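Local coordinates for transcriptional regulator, Crp/Fnr family (Eubacterium rectale ATCC 33656, PDB 3DV8), which probably regulates transcription as a Crp/Fnr-family dimer, coupling a cyclic nucleotide-binding-type sensor domain to DNA binding by a helix-turn-helix domain, at the interface of chains A and B. Coordinates in Å, arbitrary orientation; residue numbers count along the deposited sequence, not the author numbering. Chains: chain A/B, transcriptional regulator, Crp/Fnr family.

Contact 1: the interface of chains A and B. Residues chain A 59, 61, 65-67; chain B 140, 144-145.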
# COMPACT_ATOMS: atom_id res chain seq x y z
N ILE A 59 -9.53 7.28 -0.72
CA ILE A 59 -10.48 6.19 -0.63
C ILE A 59 -11.63 6.62 0.26
O ILE A 59 -11.44 7.44 1.16
CB ILE A 59 -9.81 4.85 -0.19
CG1 ILE A 59 -9.16 4.95 1.20
CG2 ILE A 59 -8.80 4.43 -1.25
CD1 ILE A 59 -8.60 3.63 1.70
N SER A 61 -14.99 5.19 2.60
CA SER A 61 -15.67 4.08 3.25
C SER A 61 -17.12 4.12 2.76
O SER A 61 -17.59 5.16 2.25
CB SER A 61 -15.66 4.18 4.79
OG SER A 61 -16.67 5.03 5.32
N ARG A 65 -16.58 8.18 5.00
CA ARG A 65 -15.31 8.57 5.67
C ARG A 65 -14.22 8.52 4.61
O ARG A 65 -14.27 7.67 3.72
CB ARG A 65 -14.96 7.59 6.77
CG ARG A 65 -15.97 7.49 7.90
CD ARG A 65 -15.93 8.68 8.86
NE ARG A 65 -14.59 8.85 9.41
CZ ARG A 65 -14.00 8.04 10.30
NH1 ARG A 65 -14.60 6.96 10.82
NH2 ARG A 65 -12.76 8.32 10.70
N GLU A 66 -13.22 9.39 4.72
CA GLU A 66 -12.15 9.49 3.73
C GLU A 66 -10.76 9.56 4.35
O GLU A 66 -10.62 10.05 5.46
CB GLU A 66 -12.33 10.78 2.91
CG GLU A 66 -13.56 10.85 2.02
CD GLU A 66 -13.73 12.20 1.30
OE1 GLU A 66 -12.79 12.99 1.24
OE2 GLU A 66 -14.83 12.48 0.79
N ILE A 67 -9.75 9.11 3.60
CA ILE A 67 -8.32 9.29 3.95
C ILE A 67 -7.53 9.45 2.63
O ILE A 67 -7.73 8.66 1.71
CB ILE A 67 -7.74 8.18 4.88
CG1 ILE A 67 -6.31 8.55 5.34
CG2 ILE A 67 -7.75 6.81 4.23
CD1 ILE A 67 -5.71 7.60 6.38
N ILE B 140 -5.19 -1.31 4.68
CA ILE B 140 -5.54 0.09 5.05
C ILE B 140 -7.04 0.18 5.33
O ILE B 140 -7.43 0.73 6.36
CB ILE B 140 -5.12 1.18 4.01
CG1 ILE B 140 -3.60 1.34 3.97
CG2 ILE B 140 -5.74 2.55 4.35
CD1 ILE B 140 -3.11 2.68 3.33
N MSE B 144 -8.45 1.20 9.08
CA MSE B 144 -9.22 2.45 9.19
C MSE B 144 -10.69 2.27 9.54
O MSE B 144 -11.18 2.87 10.50
CB MSE B 144 -9.13 3.25 7.88
CG MSE B 144 -7.73 3.72 7.50
SE MSE B 144 -7.08 5.16 8.58
CE MSE B 144 -6.64 4.31 10.24
N TRP B 145 -11.36 1.42 8.77
CA TRP B 145 -12.81 1.26 8.87
C TRP B 145 -13.30 0.22 9.89
O TRP B 145 -14.42 0.35 10.38
CB TRP B 145 -13.44 1.03 7.47
CG TRP B 145 -12.90 1.95 6.33
CD1 TRP B 145 -12.60 1.55 5.05
CD2 TRP B 145 -12.55 3.35 6.41
NE1 TRP B 145 -12.13 2.62 4.31
CE2 TRP B 145 -12.08 3.73 5.11
CE3 TRP B 145 -12.60 4.33 7.43
CZ2 TRP B 145 -11.67 5.05 4.81
CZ3 TRP B 145 -12.18 5.64 7.13
CH2 TRP B 145 -11.72 5.98 5.83

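Contact 2: the interface of chains A and B. Residues chain A 69, 91, 132-133, 136-137, 139-140; chain B 69, 91, 132-133, 136-137, 139-140.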
# COMPACT_ATOMS: atom_id res chain seq x y z
N LEU A 69 -4.52 9.01 0.19
CA LEU A 69 -3.43 8.08 -0.02
C LEU A 69 -2.16 8.86 -0.38
O LEU A 69 -1.11 8.64 0.22
CB LEU A 69 -3.78 7.05 -1.09
CG LEU A 69 -5.02 6.17 -0.82
CD1 LEU A 69 -5.16 5.15 -1.92
CD2 LEU A 69 -4.94 5.47 0.53
N PHE A 91 -8.43 -2.93 -6.06
CA PHE A 91 -8.90 -1.88 -5.14
C PHE A 91 -9.26 -0.66 -5.96
O PHE A 91 -8.67 -0.41 -7.03
CB PHE A 91 -7.84 -1.52 -4.08
CG PHE A 91 -6.56 -0.94 -4.64
CD1 PHE A 91 -5.58 -1.78 -5.18
CD2 PHE A 91 -6.32 0.44 -4.61
CE1 PHE A 91 -4.37 -1.26 -5.69
CE2 PHE A 91 -5.11 0.98 -5.12
CZ PHE A 91 -4.13 0.13 -5.67
N ARG A 132 4.12 4.88 -5.89
CA ARG A 132 2.79 5.02 -5.28
C ARG A 132 2.62 3.97 -4.15
O ARG A 132 2.02 4.29 -3.11
CB ARG A 132 1.67 4.92 -6.33
CG ARG A 132 1.82 5.91 -7.54
CD ARG A 132 1.54 7.37 -7.24
NE ARG A 132 2.09 8.26 -8.29
CZ ARG A 132 3.21 8.99 -8.21
NH1 ARG A 132 3.96 9.04 -7.11
NH2 ARG A 132 3.59 9.74 -9.25
N PHE A 133 3.16 2.76 -4.35
CA PHE A 133 3.18 1.69 -3.32
C PHE A 133 3.97 2.25 -2.13
O PHE A 133 3.50 2.17 -1.00
CB PHE A 133 3.89 0.42 -3.84
CG PHE A 133 3.53 -0.88 -3.12
CD1 PHE A 133 3.12 -0.94 -1.78
CD2 PHE A 133 3.73 -2.09 -3.80
CE1 PHE A 133 2.83 -2.16 -1.18
CE2 PHE A 133 3.46 -3.31 -3.20
CZ PHE A 133 3.02 -3.35 -1.88
N VAL A 136 1.93 4.95 -0.22
CA VAL A 136 0.96 4.25 0.62
C VAL A 136 1.61 3.53 1.82
O VAL A 136 1.00 3.43 2.88
CB VAL A 136 0.09 3.30 -0.24
CG1 VAL A 136 -0.75 2.40 0.63
CG2 VAL A 136 -0.80 4.11 -1.20
N MSE A 137 2.84 3.05 1.67
CA MSE A 137 3.57 2.43 2.80
C MSE A 137 4.03 3.44 3.85
O MSE A 137 4.09 3.08 5.04
CB MSE A 137 4.73 1.56 2.31
CG MSE A 137 4.29 0.30 1.60
SE MSE A 137 3.65 -1.07 2.80
CE MSE A 137 2.02 -0.41 3.12
N LEU A 139 2.23 6.04 4.46
CA LEU A 139 0.93 6.26 5.09
C LEU A 139 0.61 5.20 6.15
O LEU A 139 0.15 5.58 7.22
CB LEU A 139 -0.19 6.36 4.04
CG LEU A 139 -1.59 6.74 4.55
CD1 LEU A 139 -1.59 8.01 5.35
CD2 LEU A 139 -2.52 6.86 3.39
N ILE A 140 0.85 3.91 5.87
CA ILE A 140 0.62 2.86 6.90
C ILE A 140 1.51 3.13 8.12
O ILE A 140 1.01 3.12 9.25
CB ILE A 140 0.84 1.39 6.41
CG1 ILE A 140 -0.27 0.97 5.43
CG2 ILE A 140 0.84 0.39 7.58
CD1 ILE A 140 -0.41 -0.57 5.24
N LEU B 69 1.67 -7.30 6.75
CA LEU B 69 1.17 -6.72 5.52
C LEU B 69 0.36 -7.78 4.76
O LEU B 69 -0.77 -7.52 4.34
CB LEU B 69 2.31 -6.17 4.67
CG LEU B 69 3.17 -5.07 5.32
CD1 LEU B 69 4.18 -4.56 4.31
CD2 LEU B 69 2.33 -3.90 5.83
N PHE B 91 10.65 1.60 0.67
CA PHE B 91 10.19 1.10 1.98
C PHE B 91 10.81 -0.27 2.20
O PHE B 91 11.06 -1.02 1.23
CB PHE B 91 8.66 1.02 2.08
CG PHE B 91 8.02 0.07 1.10
CD1 PHE B 91 7.80 0.45 -0.23
CD2 PHE B 91 7.60 -1.20 1.51
CE1 PHE B 91 7.18 -0.43 -1.15
CE2 PHE B 91 6.97 -2.09 0.60
CZ PHE B 91 6.77 -1.71 -0.73
N ARG B 132 0.15 -7.44 -4.49
CA ARG B 132 0.68 -7.09 -3.16
C ARG B 132 0.22 -5.67 -2.76
O ARG B 132 -0.09 -5.44 -1.59
CB ARG B 132 2.21 -7.24 -3.12
CG ARG B 132 2.75 -8.64 -3.57
CD ARG B 132 2.51 -9.80 -2.61
NE ARG B 132 2.67 -11.11 -3.29
CZ ARG B 132 1.68 -11.92 -3.69
NH1 ARG B 132 0.39 -11.65 -3.48
NH2 ARG B 132 1.98 -13.07 -4.30
N PHE B 133 0.16 -4.75 -3.73
CA PHE B 133 -0.37 -3.38 -3.53
C PHE B 133 -1.83 -3.53 -3.09
O PHE B 133 -2.23 -2.93 -2.09
CB PHE B 133 -0.32 -2.56 -4.84
CG PHE B 133 -0.33 -1.04 -4.67
CD1 PHE B 133 -0.92 -0.38 -3.58
CD2 PHE B 133 0.18 -0.26 -5.71
CE1 PHE B 133 -0.91 1.01 -3.50
CE2 PHE B 133 0.17 1.13 -5.65
CZ PHE B 133 -0.38 1.77 -4.54
N VAL B 136 -2.07 -4.87 0.55
CA VAL B 136 -1.81 -3.74 1.45
C VAL B 136 -2.97 -2.72 1.48
O VAL B 136 -3.22 -2.10 2.51
CB VAL B 136 -0.45 -3.08 1.11
CG1 VAL B 136 -0.27 -1.79 1.85
CG2 VAL B 136 0.71 -4.05 1.43
N MSE B 137 -3.68 -2.55 0.36
CA MSE B 137 -4.86 -1.65 0.34
C MSE B 137 -6.06 -2.22 1.10
O MSE B 137 -6.84 -1.44 1.66
CB MSE B 137 -5.24 -1.26 -1.09
CG MSE B 137 -4.23 -0.33 -1.75
SE MSE B 137 -4.34 1.49 -1.12
CE MSE B 137 -3.48 1.29 0.44
N LEU B 139 -5.59 -4.03 3.72
CA LEU B 139 -5.11 -3.76 5.07
C LEU B 139 -5.41 -2.33 5.52
O LEU B 139 -5.86 -2.16 6.66
CB LEU B 139 -3.62 -4.08 5.21
CG LEU B 139 -3.00 -3.99 6.61
CD1 LEU B 139 -3.74 -4.82 7.62
CD2 LEU B 139 -1.57 -4.41 6.55
N ILE B 140 -5.19 -1.31 4.68
CA ILE B 140 -5.54 0.09 5.05
C ILE B 140 -7.04 0.18 5.33
O ILE B 140 -7.43 0.73 6.36
CB ILE B 140 -5.12 1.18 4.01
CG1 ILE B 140 -3.60 1.34 3.97
CG2 ILE B 140 -5.74 2.55 4.35
CD1 ILE B 140 -3.11 2.68 3.33

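Contact 1: the interface of chains A and B
The indole of B:Trp145, the last residue of the long dimerisation helix 119-145 typical of the Crp/Fnr family, lies against the loop joining strands 55-60 and 66-72 of the other chain's cyclic nucleotide-binding domain. It loses 89 Å² of surface to chain A, more than any other residue of the patch. One face is capped by A:Ser61, whose CB sits above the middle of the indole, 3.6 Å from the centroid of the five-membered ring, a CH-pi contact that also takes in the six-membered ring. On the opposite face lies CB of the preceding residue, B:Met144, displaced toward the rim, so the indole is sandwiched between its own helix and the partner's loop. The benzo end points toward the start of strand 66-72: CZ3 of B:Trp145 meets CB of A:Arg65 at 3.4 Å, and the backbone of A:Glu66 lies at the ring edge, its carbonyl carbon C in the plane. One residue further along strand 66-72, CD1 of A:Ile67 receives SE of the selenomethionine B:Met144, bent at chi2 and chi3 (-73° and 74°), at 3.6 Å, the two side chains crossing at about a right angle. A:Ile67 reaches out with CG1 anti to its backbone N. Next to it, A:Ile59 extends CD1 to the CG2 branch of B:Ile140 at 4.0 Å, a looser, oblique crossing a turn back along the helix. Toward the rim, A:Ser61 puts OG in the crowded position between its backbone N and carbonyl carbon (chi1 83°), where it accepts a hydrogen bond from the backbone N of A:Arg65 at 3.2 Å. This bond ties the two ends of the hairpin turn together and probably helps hold both CB atoms against the indole. A:Arg65 touches the indole through CB; beyond it the chain bends at chi2 and chi3, and the guanidinium reaches no N or O of B:Ile140, B:Met144 or B:Trp145.

Contact 2: the interface of chains A and B
Two copies of helix 119-145 pack together in the two-fold coiled-coil-like dimer interface typical of Crp/Fnr regulators. At its centre A:Phe133 and B:Phe133 reach toward each other tip to tip, each ring lying over the partner's helix backbone: CE2 of A:Phe133 comes within 3.6 Å of the backbone N of B:Phe133, and CA of B:Phe133 stands over the same ring toward its rim. CG anti to the backbone N (chi1 -158°) swings each ring across in this way. The other face of A:Phe133 takes the ring tip of B:Phe91, with CZ centred 3.8 Å above the plane, so each phenylalanine of the pair is clamped from both sides by the opposite subunit. Along the helix, A:Val136 offers CG1 to CD1 of B:Ile140 at 3.6 Å and CG2 to CE1 of B:Phe133, the valine and phenylalanine side chains crossing at about a right angle. Close to the axis, the two Ile140 side chains meet through CG1 atoms 3.7 Å apart. Outside the helix pair, A:Phe91 comes from a loop of the sensor domain, its CG in the crowded position (chi1 62°), and its ring face receives CG of selenomethionine B:Met137 in a CH-pi contact 3.6 Å from the centroid. An alanine in place of A:Phe91 removes the ring under CG of B:Met137 and over one face of B:Phe133, and would probably loosen the sensor domain's hold on the partner helix. B:Met137, bent at chi2 and chi3, is also met by A:Leu69 of strand 66-72, which approaches tip to tip and sets CD1 3.8 Å from SE of B:Met137.

Contact 1 and contact 2 have centres about 13 Å apart and share B:Ile140, whose two branches serve one contact each. Helix 119-145 of chain B and strand 66-72 of chain A run through both, so one subunit's helix is gripped by the other's helix and sensor domain together. The twofold repeats each contact with the chains exchanged. Because contact 1 lies at the helix end leading toward the DNA-binding domain, movements of the sensor domain could plausibly be passed along this interface.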